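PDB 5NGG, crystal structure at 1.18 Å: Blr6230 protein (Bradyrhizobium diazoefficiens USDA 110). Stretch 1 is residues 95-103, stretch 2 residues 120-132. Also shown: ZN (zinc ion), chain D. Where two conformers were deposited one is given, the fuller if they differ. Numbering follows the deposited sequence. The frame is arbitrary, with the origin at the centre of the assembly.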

# COMPACT_ATOMS: atom_id res chain seq x y z
N LYS A 95 3.97 8.52 -15.23
CA LYS A 95 2.88 9.48 -15.55
C LYS A 95 1.84 9.62 -14.45
O LYS A 95 1.18 10.65 -14.33
CB LYS A 95 2.16 9.05 -16.84
CG LYS A 95 3.09 8.81 -18.00
CD LYS A 95 3.79 10.08 -18.43
N LEU A 96 1.58 8.52 -13.74
CA LEU A 96 0.66 8.50 -12.60
C LEU A 96 1.35 7.86 -11.41
O LEU A 96 2.15 6.92 -11.56
CB LEU A 96 -0.61 7.69 -12.86
CG LEU A 96 -1.53 8.16 -13.98
CD1 LEU A 96 -2.66 7.16 -14.18
CD2 LEU A 96 -2.09 9.55 -13.68
N ILE A 97 1.01 8.41 -10.26
CA ILE A 97 1.39 7.85 -8.96
C ILE A 97 0.08 7.55 -8.23
O ILE A 97 -0.77 8.44 -8.08
CB ILE A 97 2.21 8.84 -8.13
CG1 ILE A 97 3.46 9.29 -8.90
CG2 ILE A 97 2.59 8.21 -6.80
CD1 ILE A 97 4.18 10.48 -8.29
N LEU A 98 -0.08 6.30 -7.80
CA LEU A 98 -1.24 5.90 -7.01
C LEU A 98 -0.78 5.60 -5.59
O LEU A 98 0.34 5.12 -5.37
CB LEU A 98 -1.90 4.64 -7.60
CG LEU A 98 -2.95 4.89 -8.69
CD1 LEU A 98 -2.59 5.89 -9.74
CD2 LEU A 98 -3.41 3.57 -9.27
N ASN A 99 -1.66 5.88 -4.64
CA ASN A 99 -1.40 5.59 -3.23
C ASN A 99 -2.40 4.58 -2.71
O ASN A 99 -3.60 4.69 -3.00
CB ASN A 99 -1.50 6.89 -2.44
CG ASN A 99 -1.05 6.81 -0.95
OD1 ASN A 99 -1.62 7.53 -0.13
ND2 ASN A 99 -0.04 6.04 -0.61
N THR A 100 -1.92 3.65 -1.90
CA THR A 100 -2.80 2.78 -1.10
C THR A 100 -3.29 3.55 0.14
O THR A 100 -4.48 3.66 0.39
CB THR A 100 -2.09 1.50 -0.63
OG1 THR A 100 -0.84 1.82 -0.01
CG2 THR A 100 -1.93 0.52 -1.79
N HIS A 101 -2.37 4.10 0.93
CA HIS A 101 -2.78 4.88 2.10
C HIS A 101 -1.68 5.84 2.52
O HIS A 101 -0.50 5.63 2.27
CB HIS A 101 -3.23 3.99 3.26
CG HIS A 101 -2.11 3.34 4.00
ND1 HIS A 101 -1.66 2.06 3.73
CD2 HIS A 101 -1.39 3.77 5.05
CE1 HIS A 101 -0.68 1.75 4.56
NE2 HIS A 101 -0.47 2.78 5.36
N ALA A 102 -2.10 6.90 3.20
CA ALA A 102 -1.27 8.08 3.39
C ALA A 102 -0.50 8.08 4.71
O ALA A 102 -0.72 8.93 5.56
CB ALA A 102 -2.14 9.31 3.26
N HIS A 103 0.43 7.14 4.88
CA HIS A 103 1.41 7.13 5.96
C HIS A 103 2.81 7.25 5.37
O HIS A 103 3.04 6.83 4.23
CB HIS A 103 1.35 5.84 6.78
CG HIS A 103 0.11 5.69 7.60
ND1 HIS A 103 -0.32 4.47 8.03
CD2 HIS A 103 -0.75 6.61 8.09
CE1 HIS A 103 -1.40 4.63 8.76
NE2 HIS A 103 -1.69 5.92 8.81
N GLN A 120 0.84 12.86 -12.14
CA GLN A 120 -0.33 13.16 -11.32
C GLN A 120 -0.47 12.13 -10.20
O GLN A 120 -0.23 10.97 -10.42
CB GLN A 120 -1.59 13.17 -12.18
CG GLN A 120 -1.64 14.33 -13.16
CD GLN A 120 -2.82 14.23 -14.09
OE1 GLN A 120 -2.90 13.31 -14.91
NE2 GLN A 120 -3.76 15.16 -13.97
N LEU A 121 -0.87 12.59 -9.02
CA LEU A 121 -1.08 11.75 -7.85
C LEU A 121 -2.58 11.49 -7.68
O LEU A 121 -3.39 12.44 -7.65
CB LEU A 121 -0.52 12.40 -6.59
CG LEU A 121 -0.82 11.69 -5.25
CD1 LEU A 121 -0.23 10.28 -5.17
CD2 LEU A 121 -0.34 12.52 -4.05
N VAL A 122 -2.91 10.21 -7.53
CA VAL A 122 -4.29 9.74 -7.34
C VAL A 122 -4.39 9.01 -6.00
O VAL A 122 -3.58 8.12 -5.74
CB VAL A 122 -4.67 8.78 -8.48
CG1 VAL A 122 -6.14 8.39 -8.37
CG2 VAL A 122 -4.37 9.43 -9.82
N ALA A 123 -5.37 9.36 -5.18
CA ALA A 123 -5.49 8.80 -3.84
C ALA A 123 -6.94 8.89 -3.36
O ALA A 123 -7.73 9.69 -3.86
CB ALA A 123 -4.56 9.53 -2.86
N GLY A 124 -7.25 8.07 -2.36
CA GLY A 124 -8.56 8.08 -1.74
C GLY A 124 -8.90 9.45 -1.18
O GLY A 124 -8.10 10.08 -0.47
N GLU A 125 -10.13 9.89 -1.43
CA GLU A 125 -10.55 11.24 -1.03
C GLU A 125 -10.33 11.54 0.45
O GLU A 125 -9.89 12.64 0.79
CB GLU A 125 -12.03 11.43 -1.38
CG GLU A 125 -12.63 12.77 -0.97
CD GLU A 125 -14.09 12.90 -1.40
OE1 GLU A 125 -14.39 12.63 -2.57
OE2 GLU A 125 -14.92 13.28 -0.55
N ARG A 126 -10.59 10.59 1.33
CA ARG A 126 -10.49 10.90 2.77
C ARG A 126 -9.04 10.95 3.26
O ARG A 126 -8.78 11.41 4.36
CB ARG A 126 -11.31 9.94 3.60
CG ARG A 126 -12.82 10.08 3.33
CD ARG A 126 -13.66 9.66 4.51
NE ARG A 126 -13.38 8.30 4.90
CZ ARG A 126 -13.76 7.70 6.02
NH1 ARG A 126 -13.39 6.45 6.23
NH2 ARG A 126 -14.49 8.31 6.94
N ASP A 127 -8.10 10.47 2.44
CA ASP A 127 -6.67 10.65 2.73
C ASP A 127 -6.09 11.95 2.18
O ASP A 127 -4.93 12.29 2.49
CB ASP A 127 -5.83 9.45 2.27
CG ASP A 127 -5.71 8.33 3.32
OD1 ASP A 127 -6.32 8.42 4.40
OD2 ASP A 127 -5.04 7.33 3.01
N LYS A 128 -6.84 12.67 1.36
CA LYS A 128 -6.33 13.90 0.77
C LYS A 128 -5.79 14.89 1.83
O LYS A 128 -4.69 15.44 1.66
CB LYS A 128 -7.39 14.54 -0.12
CG LYS A 128 -6.96 15.84 -0.78
CD LYS A 128 -7.97 16.34 -1.80
CE LYS A 128 -7.65 17.72 -2.35
NZ LYS A 128 -8.74 18.22 -3.23
N PRO A 129 -6.50 15.10 2.96
CA PRO A 129 -5.94 16.06 3.93
C PRO A 129 -4.61 15.61 4.54
O PRO A 129 -3.75 16.44 4.85
CB PRO A 129 -7.01 16.16 5.02
CG PRO A 129 -8.26 15.66 4.39
CD PRO A 129 -7.87 14.69 3.32
N LEU A 130 -4.44 14.29 4.69
CA LEU A 130 -3.20 13.71 5.23
C LEU A 130 -2.04 13.92 4.25
O LEU A 130 -0.94 14.34 4.63
CB LEU A 130 -3.37 12.22 5.50
CG LEU A 130 -4.10 11.76 6.76
CD1 LEU A 130 -5.52 12.27 6.85
CD2 LEU A 130 -4.09 10.23 6.79
N LEU A 131 -2.28 13.61 2.98
CA LEU A 131 -1.26 13.80 1.94
C LEU A 131 -0.88 15.27 1.80
O LEU A 131 0.32 15.58 1.68
CB LEU A 131 -1.78 13.26 0.61
CG LEU A 131 -1.90 11.73 0.58
CD1 LEU A 131 -2.81 11.28 -0.55
CD2 LEU A 131 -0.54 11.10 0.44
N GLU A 132 -1.88 16.13 1.79
CA GLU A 132 -1.65 17.55 1.56
C GLU A 132 -1.06 18.24 2.77
O GLU A 132 -0.47 19.31 2.63
CB GLU A 132 -2.92 18.21 1.03
CG GLU A 132 -3.31 17.63 -0.33
CD GLU A 132 -4.19 18.48 -1.21
OE1 GLU A 132 -4.79 19.46 -0.72
OE2 GLU A 132 -4.31 18.10 -2.39
ZN ZN D . 0.22 2.60 7.30
O HOH W 1 -4.26 7.58 0.35
O HOH W 2 -5.54 6.01 -1.48
O HOH W 3 2.02 2.20 7.45

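The two stretches pair first as parallel β-strands. Gln120 N donates to Lys95 O (3.1 Å) and Ile97 N to Gln120 O (2.8 Å). Val122 N then donates to Ile97 O (2.8 Å), and Asn99 N to Val122 O (3.1 Å).

Side chains alternate between the sheet faces. Leu96, Leu98, Gln120 and Val122 share one face. Leu96 is m,t, which brings CD2 to 4.0 Å from Gln120 CB. Leu98 has chi1 at -87° and chi2 p, and its CD1 lies 3.8 Å from Val122 CB. Val122 is t, and its β-branched shape suits a buried strand. Gln120 is exposed, so its polar end can meet solvent while CB packs on Leu96. On the other face, Ile97 (m,t) sets CG2 3.9 Å from CD1 of Leu121 (t,p).

Asn99 points toward stretch 2. With its t rotamer and amide orientation, ND2 donates to His101 O (2.9 Å), tying down the loop, while OD1 faces water 1. Water 1 lies 2.7 Å from Asn99 OD1 and 2.8 Å from Asp127 OD2, so it bridges the stretches. Asp127 has chi1 at -88°, and its OD2 also accepts from Ala102 N (3.0 Å). A buried carboxylate suits this place because it meets donors there. Water 2 accepts from Gly124 N (2.8 Å) and lies 2.8 Å from Asn99 O, forming a second bridge.

Ala102 is buried and points toward the helical segment. Its CB lies 3.6 Å from Leu131 CG and 3.9 Å from Leu130 CB. The small methyl fits close to both leucines. Leu131 (m,t) starts sideways, but its end comes nearer.

The CA-to-CB bond of His101 points away from stretch 2 overall, though CB lies 3.8 Å from Asp127 OD2; its p rotamer places NE2 2.1 Å from ZN. His103 (m) binds ZN through ND1, also at 2.1 Å.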